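Local atomic coordinates of enoyl-CoA hydratase (Bacillus halodurans, PDB entry 3LKE), a protein that probably adds water across the double bond of enoyl-CoA thioesters, as related enzymes of the crotonase family do. Residues E69-C74 with K249-L254; V89-V94 with Q233-L238; I183-E188 with Q194-N199. All coordinates share one frame; numbering follows the deposited sequence.

How the contacts relate
The three contacts follow a concentric order along the chain: contact 1 joins the outermost segments, contact 2 lies within that span, and contact 3 is a local pairing within both. Contacts 1 and 2 are neighbours, their centres 19 Å apart and their nearest atoms about 6 Å apart. They join two successive helices, 68-76 and 81-98, to two others, 245-253 and 223-241, so each of the chain's last two helices meets an earlier one of the crotonase-like fold. Contact 3 lies on the opposite side of the chain's centre, 36 Å from contact 1 and 30 Å from contact 2 between centres, where strand 185-187, outermost of the six-stranded sheet within this chain, meets helix 190-205.

Contact 1 (E69-C74 with K249-L254); sequences EDLLIC and KRLEAL
The carbonyl oxygen of Leu71 is met across this contact by a methyl group, Leu251 CD1, which stands 3.4 Å from Leu71 O. The same methyl lies over the face of the peptide linking Leu71 to Leu72, with Leu72 N 3.7 Å from Leu251 CD1. No hydrogen bond joins the two segments; they meet through leucine side chains and the aliphatic part of a glutamate. From the other helix, Leu71 offers its CB, 3.8 Å from Leu251 CD1. Leu72 has CG anti to the backbone N (chi1 180°), a torsion that brings its branched end closer to the partner helix than its CB direction alone suggests. Its CD1 lies 4.1 Å from Leu251 CB, the two leucines sliding past each other in opposite senses. Beyond them, Glu252 crosses Leu72 at about a right angle, using its aliphatic part: Glu252 CG is 3.5 Å from Leu72 CD1. The short helical segments run nearly antiparallel, at 151°, with axes 9.2 Å apart at closest approach. In this crotonase-like fold the contact sets the last helix, 245-253, against helix 68-76, at the periphery of the chain. With an alanine in place of Leu72, both methyls would go, and Glu252 CG would probably lose its apolar neighbour while a gap opened beside Leu251 CB. Phe242 and Met141 each touch both Leu71 and Leu251, extending the apolar patch. Next to Leu251, Arg250 reaches the second subunit, where its NH1 is hydrogen-bonded to Glu206 O of that chain.

Contact 2 (V89-V94 with Q233-L238); sequences VLNHCV and QETEEL
The carboxamide of Asn91 turns both polar ends to helix 223-241, while neither of its faces is touched by residues 233-238. Asn91 ND2 lies 3.0 Å from Thr235 OG1, but the hydroxyl sits almost on the extension of the CG-ND2 bond, at a CG-ND2-OG1 angle of about 162°. It therefore falls between the two N-H directions, and the hydrogen bond is weak, with an N-H...O angle of 121°. The stronger partner of Thr235 OG1 is Leu231 O, one turn back in the same helix; chi1 of -61° sets the hydroxyl beside its own backbone N. At the other end of the amide a water bridges the helices, donating to Asn91 OD1 at 2.7 Å from its oxygen and to Glu234 OE1 at 2.9 Å. Both water protons are thus used, one on each helix. This polar, water-bridged contact joins helices 81-98 and 223-241 of the crotonase-like fold, without apolar packing between the two segments. The Glu234 carboxylate is held further by Gly148 N at OE1 and Ser150 OG at OE2. Through Glu237, helix 223-241 also faces the second subunit, forming a salt bridge with Lys217 of that chain.

Contact 3 (I183-E188 with Q194-N199); sequences IQEICE and QERVKN
Charge pairing dominates the meeting of Glu185 and Arg196. The arginine grips the carboxylate side-on with two nitrogens, one to each oxygen. Arg196 NE donates to Glu185 OE1 at 2.9 Å along a nearly straight bond, 169° at the hydrogen, and OE1 lies in the guanidinium plane. The second bond, from Arg196 NH2 to Glu185 OE2, is equally short at 2.9 Å but more bent, 145°, and its acceptor is tilted from that plane. Both oxygens are approached on their syn side. The two flat groups are not coplanar, their planes standing 36° apart. Arg196 reaches this position through a chain that starts with CG anti to the backbone N and then bends at chi2. Glu185 CG sits between its own backbone N and carbonyl carbon, and from there the extended chain carries the carboxylate to the arginine. A second cation shares the acid: Arg125 NE forms a salt bridge with Glu185 OE2, so that oxygen faces two arginines, an environment likely to favour the ionised carboxylate.

Apolar packing is slighter and involves the base of the arginine chain. Cys187 SG rests 4.0 Å from Arg196 CB and equally near CG of that residue, so the sulfur packs beside the aliphatic stem rather than the charged end.

Cys187 lies on strand 185-187, which runs parallel to strand 125-129, and both Glu185 and Cys187 exchange backbone hydrogen bonds with Ala128. The chain then turns directly into helix 190-205, whose Arg196 folds back on the strand, while Val197 of that helix touches Leu107 of strand 103-108.

Contact 1 (E69-C74 with K249-L254)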
loop_
_atom_site.group_PDB
_atom_site.type_symbol
_atom_site.label_atom_id
_atom_site.label_comp_id
_atom_site.label_asym_id
_atom_site.label_seq_id
_atom_site.Cartn_x
_atom_site.Cartn_y
_atom_site.Cartn_z
ATOM N N GLU A 69 -19.619 -27.936 8.619
ATOM C CA GLU A 69 -19.758 -29.127 9.449
ATOM C C GLU A 69 -18.451 -29.479 10.151
ATOM O O GLU A 69 -18.448 -29.910 11.316
ATOM C CB GLU A 69 -20.240 -30.319 8.608
ATOM C CG GLU A 69 -21.616 -30.125 7.981
ATOM C CD GLU A 69 -21.624 -29.092 6.860
ATOM O OE1 GLU A 69 -20.559 -28.842 6.254
ATOM O OE2 GLU A 69 -22.705 -28.529 6.578
ATOM N N ASP A 70 -17.341 -29.307 9.442
ATOM C CA ASP A 70 -16.035 -29.582 10.031
ATOM C C ASP A 70 -15.685 -28.530 11.087
ATOM O O ASP A 70 -15.165 -28.859 12.156
ATOM C CB ASP A 70 -14.958 -29.663 8.949
ATOM C CG ASP A 70 -15.097 -30.905 8.091
ATOM O OD1 ASP A 70 -15.529 -31.942 8.634
ATOM O OD2 ASP A 70 -14.783 -30.848 6.883
ATOM N N LEU A 71 -15.980 -27.267 10.793
ATOM C CA LEU A 71 -15.773 -26.209 11.778
ATOM C C LEU A 71 -16.634 -26.457 13.015
ATOM O O LEU A 71 -16.187 -26.251 14.141
ATOM C CB LEU A 71 -16.084 -24.831 11.187
ATOM C CG LEU A 71 -15.204 -24.416 10.006
ATOM C CD1 LEU A 71 -15.820 -23.233 9.283
ATOM C CD2 LEU A 71 -13.779 -24.116 10.447
ATOM N N LEU A 72 -17.864 -26.914 12.802
ATOM C CA LEU A 72 -18.753 -27.247 13.910
ATOM C C LEU A 72 -18.148 -28.329 14.800
ATOM O O LEU A 72 -18.281 -28.285 16.023
ATOM C CB LEU A 72 -20.118 -27.688 13.392
ATOM C CG LEU A 72 -21.147 -28.071 14.454
ATOM C CD1 LEU A 72 -21.218 -27.021 15.567
ATOM C CD2 LEU A 72 -22.511 -28.275 13.811
ATOM N N ILE A 73 -17.477 -29.295 14.185
ATOM C CA ILE A 73 -16.780 -30.331 14.938
ATOM C C ILE A 73 -15.692 -29.726 15.828
ATOM O O ILE A 73 -15.603 -30.037 17.016
ATOM C CB ILE A 73 -16.190 -31.404 14.003
ATOM C CG1 ILE A 73 -17.318 -32.271 13.433
ATOM C CG2 ILE A 73 -15.168 -32.264 14.741
ATOM C CD1 ILE A 73 -16.920 -33.090 12.228
ATOM N N CYS A 74 -14.877 -28.847 15.256
ATOM C CA CYS A 74 -13.842 -28.158 16.024
ATOM C C CYS A 74 -14.399 -27.317 17.168
ATOM O O CYS A 74 -13.769 -27.200 18.216
ATOM C CB CYS A 74 -12.983 -27.283 15.110
ATOM S SG CYS A 74 -11.897 -28.208 14.017
ATOM N N LYS A 249 -22.725 -22.066 18.690
ATOM C CA LYS A 249 -24.117 -21.722 18.428
ATOM C C LYS A 249 -24.294 -21.234 16.995
ATOM O O LYS A 249 -25.239 -21.631 16.308
ATOM C CB LYS A 249 -24.605 -20.658 19.415
ATOM C CG LYS A 249 -26.057 -20.256 19.233
ATOM C CD LYS A 249 -26.383 -19.003 20.026
ATOM C CE LYS A 249 -27.885 -18.782 20.106
ATOM N NZ LYS A 249 -28.538 -18.921 18.776
ATOM N N ARG A 250 -23.383 -20.378 16.542
ATOM C CA ARG A 250 -23.500 -19.803 15.209
ATOM C C ARG A 250 -23.287 -20.856 14.129
ATOM O O ARG A 250 -24.068 -20.951 13.184
ATOM C CB ARG A 250 -22.527 -18.630 15.028
ATOM C CG ARG A 250 -23.047 -17.337 15.627
ATOM C CD ARG A 250 -22.032 -16.189 15.557
ATOM N NE ARG A 250 -22.556 -15.011 16.246
ATOM C CZ ARG A 250 -22.801 -13.835 15.674
ATOM N NH1 ARG A 250 -22.546 -13.633 14.391
ATOM N NH2 ARG A 250 -23.296 -12.848 16.403
ATOM N N LEU A 251 -22.230 -21.645 14.276
ATOM C CA LEU A 251 -21.950 -22.712 13.326
ATOM C C LEU A 251 -23.105 -23.707 13.290
ATOM O O LEU A 251 -23.450 -24.230 12.228
ATOM C CB LEU A 251 -20.650 -23.430 13.691
ATOM C CG LEU A 251 -19.362 -22.631 13.511
ATOM C CD1 LEU A 251 -18.168 -23.438 13.977
ATOM C CD2 LEU A 251 -19.192 -22.192 12.052
ATOM N N GLU A 252 -23.699 -23.960 14.453
ATOM C CA GLU A 252 -24.804 -24.909 14.563
ATOM C C GLU A 252 -26.006 -24.452 13.754
ATOM O O GLU A 252 -26.721 -25.271 13.176
ATOM C CB GLU A 252 -25.206 -25.117 16.029
ATOM C CG GLU A 252 -24.489 -26.261 16.713
ATOM C CD GLU A 252 -24.684 -26.258 18.219
ATOM O OE1 GLU A 252 -25.150 -25.226 18.758
ATOM O OE2 GLU A 252 -24.366 -27.281 18.863
ATOM N N ALA A 253 -26.224 -23.144 13.711
ATOM C CA ALA A 253 -27.367 -22.595 12.991
ATOM C C ALA A 253 -27.127 -22.587 11.483
ATOM O O ALA A 253 -28.011 -22.940 10.698
ATOM C CB ALA A 253 -27.690 -21.196 13.496
ATOM N N LEU A 254 -25.923 -22.189 11.083
ATOM C CA LEU A 254 -25.562 -22.149 9.672
ATOM C C LEU A 254 -25.658 -23.533 9.037
ATOM O O LEU A 254 -25.766 -23.657 7.815
ATOM C CB LEU A 254 -24.152 -21.577 9.493
ATOM C CG LEU A 254 -23.969 -20.121 9.920
ATOM C CD1 LEU A 254 -22.503 -19.709 9.883
ATOM C CD2 LEU A 254 -24.810 -19.201 9.045
#

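Contact 2 (V89-V94 with Q233-L238)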
loop_
_atom_site.group_PDB
_atom_site.type_symbol
_atom_site.label_atom_id
_atom_site.label_comp_id
_atom_site.label_asym_id
_atom_site.label_seq_id
_atom_site.Cartn_x
_atom_site.Cartn_y
_atom_site.Cartn_z
ATOM N N VAL A 89 -1.192 -27.206 9.295
ATOM C CA VAL A 89 -0.959 -27.689 7.942
ATOM C C VAL A 89 -1.386 -26.650 6.909
ATOM O O VAL A 89 -0.652 -26.357 5.974
ATOM C CB VAL A 89 -1.692 -29.026 7.687
ATOM C CG1 VAL A 89 -1.459 -29.496 6.261
ATOM C CG2 VAL A 89 -1.211 -30.086 8.677
ATOM N N LEU A 90 -2.568 -26.075 7.092
ATOM C CA LEU A 90 -3.067 -25.103 6.119
ATOM C C LEU A 90 -2.272 -23.797 6.145
ATOM O O LEU A 90 -2.046 -23.200 5.102
ATOM C CB LEU A 90 -4.560 -24.847 6.307
ATOM C CG LEU A 90 -5.481 -26.054 6.075
ATOM C CD1 LEU A 90 -6.930 -25.686 6.353
ATOM C CD2 LEU A 90 -5.322 -26.618 4.662
ATOM N N ASN A 91 -1.830 -23.355 7.319
ATOM C CA ASN A 91 -0.953 -22.179 7.349
ATOM C C ASN A 91 0.350 -22.455 6.604
ATOM O O ASN A 91 0.880 -21.591 5.902
ATOM C CB ASN A 91 -0.654 -21.725 8.778
ATOM C CG ASN A 91 -1.837 -21.075 9.439
ATOM O OD1 ASN A 91 -2.799 -20.668 8.772
ATOM N ND2 ASN A 91 -1.782 -20.965 10.767
ATOM N N HIS A 92 0.882 -23.664 6.749
ATOM C CA HIS A 92 2.090 -23.980 6.005
ATOM C C HIS A 92 1.879 -23.986 4.499
ATOM O O HIS A 92 2.750 -23.543 3.755
ATOM C CB HIS A 92 2.747 -25.269 6.497
ATOM C CG HIS A 92 3.686 -25.046 7.639
ATOM N ND1 HIS A 92 4.938 -24.489 7.472
ATOM C CD2 HIS A 92 3.549 -25.273 8.966
ATOM C CE1 HIS A 92 5.534 -24.393 8.646
ATOM N NE2 HIS A 92 4.715 -24.864 9.569
ATOM N N CYS A 93 0.724 -24.471 4.039
ATOM C CA CYS A 93 0.403 -24.355 2.618
ATOM C C CYS A 93 0.497 -22.894 2.167
ATOM O O CYS A 93 1.116 -22.586 1.155
ATOM C CB CYS A 93 -0.993 -24.875 2.323
ATOM S SG CYS A 93 -1.137 -26.668 2.495
ATOM N N VAL A 94 -0.131 -21.996 2.920
ATOM C CA VAL A 94 -0.105 -20.570 2.546
ATOM C C VAL A 94 1.325 -20.015 2.480
ATOM O O VAL A 94 1.705 -19.326 1.529
ATOM C CB VAL A 94 -0.950 -19.700 3.515
ATOM C CG1 VAL A 94 -0.753 -18.214 3.201
ATOM C CG2 VAL A 94 -2.425 -20.084 3.434
ATOM N N GLN A 233 -0.524 -15.507 14.876
ATOM C CA GLN A 233 -1.531 -14.718 15.565
ATOM C C GLN A 233 -2.954 -15.097 15.165
ATOM O O GLN A 233 -3.838 -15.183 16.010
ATOM C CB GLN A 233 -1.277 -13.222 15.334
ATOM C CG GLN A 233 -0.044 -12.712 16.050
ATOM C CD GLN A 233 -0.107 -12.983 17.547
ATOM O OE1 GLN A 233 -1.142 -12.771 18.185
ATOM N NE2 GLN A 233 0.998 -13.468 18.110
ATOM N N GLU A 234 -3.182 -15.323 13.876
ATOM C CA GLU A 234 -4.501 -15.745 13.429
ATOM C C GLU A 234 -4.889 -17.036 14.147
ATOM O O GLU A 234 -6.041 -17.222 14.546
ATOM C CB GLU A 234 -4.514 -15.994 11.913
ATOM C CG GLU A 234 -4.360 -14.726 11.069
ATOM C CD GLU A 234 -4.396 -15.039 9.586
ATOM O OE1 GLU A 234 -4.204 -16.227 9.242
ATOM O OE2 GLU A 234 -4.612 -14.107 8.776
ATOM N N THR A 235 -3.916 -17.928 14.280
ATOM C CA THR A 235 -4.136 -19.213 14.945
ATOM C C THR A 235 -4.623 -18.982 16.374
ATOM O O THR A 235 -5.661 -19.508 16.777
ATOM C CB THR A 235 -2.855 -20.056 14.939
ATOM O OG1 THR A 235 -2.469 -20.314 13.583
ATOM C CG2 THR A 235 -3.069 -21.391 15.674
ATOM N N GLU A 236 -3.899 -18.154 17.123
ATOM C CA GLU A 236 -4.250 -17.927 18.521
ATOM C C GLU A 236 -5.615 -17.270 18.663
ATOM O O GLU A 236 -6.379 -17.627 19.559
ATOM C CB GLU A 236 -3.170 -17.115 19.242
ATOM C CG GLU A 236 -1.821 -17.806 19.270
ATOM C CD GLU A 236 -1.870 -19.173 19.953
ATOM O OE1 GLU A 236 -2.660 -19.342 20.907
ATOM O OE2 GLU A 236 -1.115 -20.069 19.536
ATOM N N GLU A 237 -5.929 -16.311 17.785
ATOM C CA GLU A 237 -7.211 -15.615 17.876
ATOM C C GLU A 237 -8.369 -16.544 17.543
ATOM O O GLU A 237 -9.420 -16.485 18.171
ATOM C CB GLU A 237 -7.267 -14.385 16.955
ATOM C CG GLU A 237 -6.250 -13.288 17.274
ATOM C CD GLU A 237 -6.453 -12.638 18.643
ATOM O OE1 GLU A 237 -7.588 -12.645 19.174
ATOM O OE2 GLU A 237 -5.462 -12.096 19.176
ATOM N N LEU A 238 -8.189 -17.390 16.535
ATOM C CA LEU A 238 -9.269 -18.281 16.125
ATOM C C LEU A 238 -9.509 -19.354 17.187
ATOM O O LEU A 238 -10.646 -19.708 17.469
ATOM C CB LEU A 238 -8.956 -18.939 14.777
ATOM C CG LEU A 238 -10.162 -19.611 14.118
ATOM C CD1 LEU A 238 -11.250 -18.588 13.828
ATOM C CD2 LEU A 238 -9.764 -20.347 12.843
HETATM O O HOH W 1 -4.566 -19.017 10.043
#

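Contact 3 (I183-E188 with Q194-N199)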
loop_
_atom_site.group_PDB
_atom_site.type_symbol
_atom_site.label_atom_id
_atom_site.label_comp_id
_atom_site.label_asym_id
_atom_site.label_seq_id
_atom_site.Cartn_x
_atom_site.Cartn_y
_atom_site.Cartn_z
ATOM N N ILE A 183 -8.414 -10.800 -7.834
ATOM C CA ILE A 183 -7.957 -11.526 -9.014
ATOM C C ILE A 183 -7.358 -10.538 -10.013
ATOM O O ILE A 183 -7.681 -9.344 -9.982
ATOM C CB ILE A 183 -9.128 -12.273 -9.700
ATOM C CG1 ILE A 183 -9.718 -13.310 -8.748
ATOM C CG2 ILE A 183 -8.674 -12.920 -10.985
ATOM C CD1 ILE A 183 -8.780 -14.378 -8.356
ATOM N N GLN A 184 -6.504 -11.044 -10.908
ATOM C CA GLN A 184 -5.797 -10.194 -11.868
ATOM C C GLN A 184 -6.451 -10.131 -13.245
ATOM O O GLN A 184 -6.257 -9.163 -13.978
ATOM C CB GLN A 184 -4.336 -10.636 -11.997
ATOM C CG GLN A 184 -3.450 -10.134 -10.846
ATOM C CD GLN A 184 -3.897 -10.655 -9.482
ATOM O OE1 GLN A 184 -3.913 -11.861 -9.235
ATOM N NE2 GLN A 184 -4.268 -9.733 -8.588
ATOM N N GLU A 185 -7.231 -11.152 -13.582
ATOM C CA GLU A 185 -7.921 -11.183 -14.868
ATOM C C GLU A 185 -9.005 -12.240 -14.909
ATOM O O GLU A 185 -9.026 -13.180 -14.092
ATOM C CB GLU A 185 -6.934 -11.410 -16.022
ATOM C CG GLU A 185 -6.091 -12.661 -15.897
ATOM C CD GLU A 185 -5.145 -12.849 -17.082
ATOM O OE1 GLU A 185 -5.635 -12.996 -18.227
ATOM O OE2 GLU A 185 -3.913 -12.869 -16.871
ATOM N N ILE A 186 -9.902 -12.076 -15.877
ATOM C CA ILE A 186 -11.011 -12.992 -16.080
ATOM C C ILE A 186 -10.901 -13.578 -17.478
ATOM O O ILE A 186 -10.595 -12.845 -18.428
ATOM C CB ILE A 186 -12.348 -12.250 -15.946
ATOM C CG1 ILE A 186 -12.507 -11.693 -14.523
ATOM C CG2 ILE A 186 -13.517 -13.157 -16.300
ATOM C CD1 ILE A 186 -13.774 -10.895 -14.311
ATOM N N CYS A 187 -11.115 -14.891 -17.586
ATOM C CA CYS A 187 -11.332 -15.546 -18.876
ATOM C C CYS A 187 -12.783 -16.011 -18.946
ATOM O O CYS A 187 -13.354 -16.433 -17.941
ATOM C CB CYS A 187 -10.380 -16.719 -19.060
ATOM S SG CYS A 187 -8.664 -16.210 -19.109
ATOM N N GLU A 188 -13.386 -15.922 -20.130
ATOM C CA GLU A 188 -14.821 -16.186 -20.265
ATOM C C GLU A 188 -15.219 -17.663 -20.159
ATOM O O GLU A 188 -16.324 -17.972 -19.704
ATOM C CB GLU A 188 -15.355 -15.576 -21.566
ATOM C CG GLU A 188 -15.098 -14.083 -21.697
ATOM C CD GLU A 188 -16.096 -13.233 -20.926
ATOM O OE1 GLU A 188 -16.546 -13.647 -19.840
ATOM O OE2 GLU A 188 -16.437 -12.140 -21.419
ATOM N N GLN A 194 -7.583 -22.091 -21.042
ATOM C CA GLN A 194 -6.528 -23.026 -21.398
ATOM C C GLN A 194 -5.484 -22.375 -22.312
ATOM O O GLN A 194 -4.284 -22.602 -22.153
ATOM C CB GLN A 194 -7.137 -24.260 -22.077
ATOM C CG GLN A 194 -6.303 -25.505 -21.980
ATOM C CD GLN A 194 -7.012 -26.703 -22.586
ATOM O OE1 GLN A 194 -8.203 -26.915 -22.354
ATOM N NE2 GLN A 194 -6.280 -27.492 -23.365
ATOM N N GLU A 195 -5.949 -21.584 -23.276
ATOM C CA GLU A 195 -5.059 -20.884 -24.205
ATOM C C GLU A 195 -4.262 -19.785 -23.501
ATOM O O GLU A 195 -3.062 -19.645 -23.731
ATOM C CB GLU A 195 -5.854 -20.278 -25.361
ATOM C CG GLU A 195 -5.022 -19.422 -26.325
ATOM C CD GLU A 195 -4.058 -20.248 -27.179
ATOM O OE1 GLU A 195 -3.186 -19.644 -27.847
ATOM O OE2 GLU A 195 -4.173 -21.493 -27.187
ATOM N N ARG A 196 -4.940 -19.018 -22.649
ATOM C CA ARG A 196 -4.309 -17.928 -21.890
ATOM C C ARG A 196 -3.157 -18.446 -21.030
ATOM O O ARG A 196 -2.061 -17.872 -21.007
ATOM C CB ARG A 196 -5.353 -17.233 -21.011
ATOM C CG ARG A 196 -4.790 -16.164 -20.064
ATOM C CD ARG A 196 -3.969 -15.125 -20.800
ATOM N NE ARG A 196 -3.463 -14.119 -19.861
ATOM C CZ ARG A 196 -2.200 -13.709 -19.811
ATOM N NH1 ARG A 196 -1.302 -14.200 -20.662
ATOM N NH2 ARG A 196 -1.836 -12.800 -18.908
ATOM N N VAL A 197 -3.419 -19.531 -20.313
ATOM C CA VAL A 197 -2.412 -20.176 -19.476
ATOM C C VAL A 197 -1.219 -20.676 -20.287
ATOM O O VAL A 197 -0.066 -20.532 -19.882
ATOM C CB VAL A 197 -3.023 -21.333 -18.672
ATOM C CG1 VAL A 197 -1.954 -22.073 -17.907
ATOM C CG2 VAL A 197 -4.090 -20.795 -17.709
ATOM N N LYS A 198 -1.505 -21.276 -21.436
ATOM C CA LYS A 198 -0.459 -21.692 -22.360
ATOM C C LYS A 198 0.474 -20.523 -22.672
ATOM O O LYS A 198 1.693 -20.630 -22.551
ATOM C CB LYS A 198 -1.107 -22.214 -23.644
ATOM C CG LYS A 198 -0.174 -22.401 -24.829
ATOM C CD LYS A 198 -0.986 -22.797 -26.059
ATOM C CE LYS A 198 -0.129 -22.869 -27.316
ATOM N NZ LYS A 198 0.885 -23.952 -27.232
ATOM N N ASN A 199 -0.116 -19.405 -23.064
ATOM C CA ASN A 199 0.646 -18.223 -23.446
ATOM C C ASN A 199 1.390 -17.621 -22.259
ATOM O O ASN A 199 2.538 -17.192 -22.382
ATOM C CB ASN A 199 -0.275 -17.187 -24.088
ATOM C CG ASN A 199 -0.863 -17.671 -25.399
ATOM O OD1 ASN A 199 -0.222 -18.411 -26.134
ATOM N ND2 ASN A 199 -2.081 -17.243 -25.699
#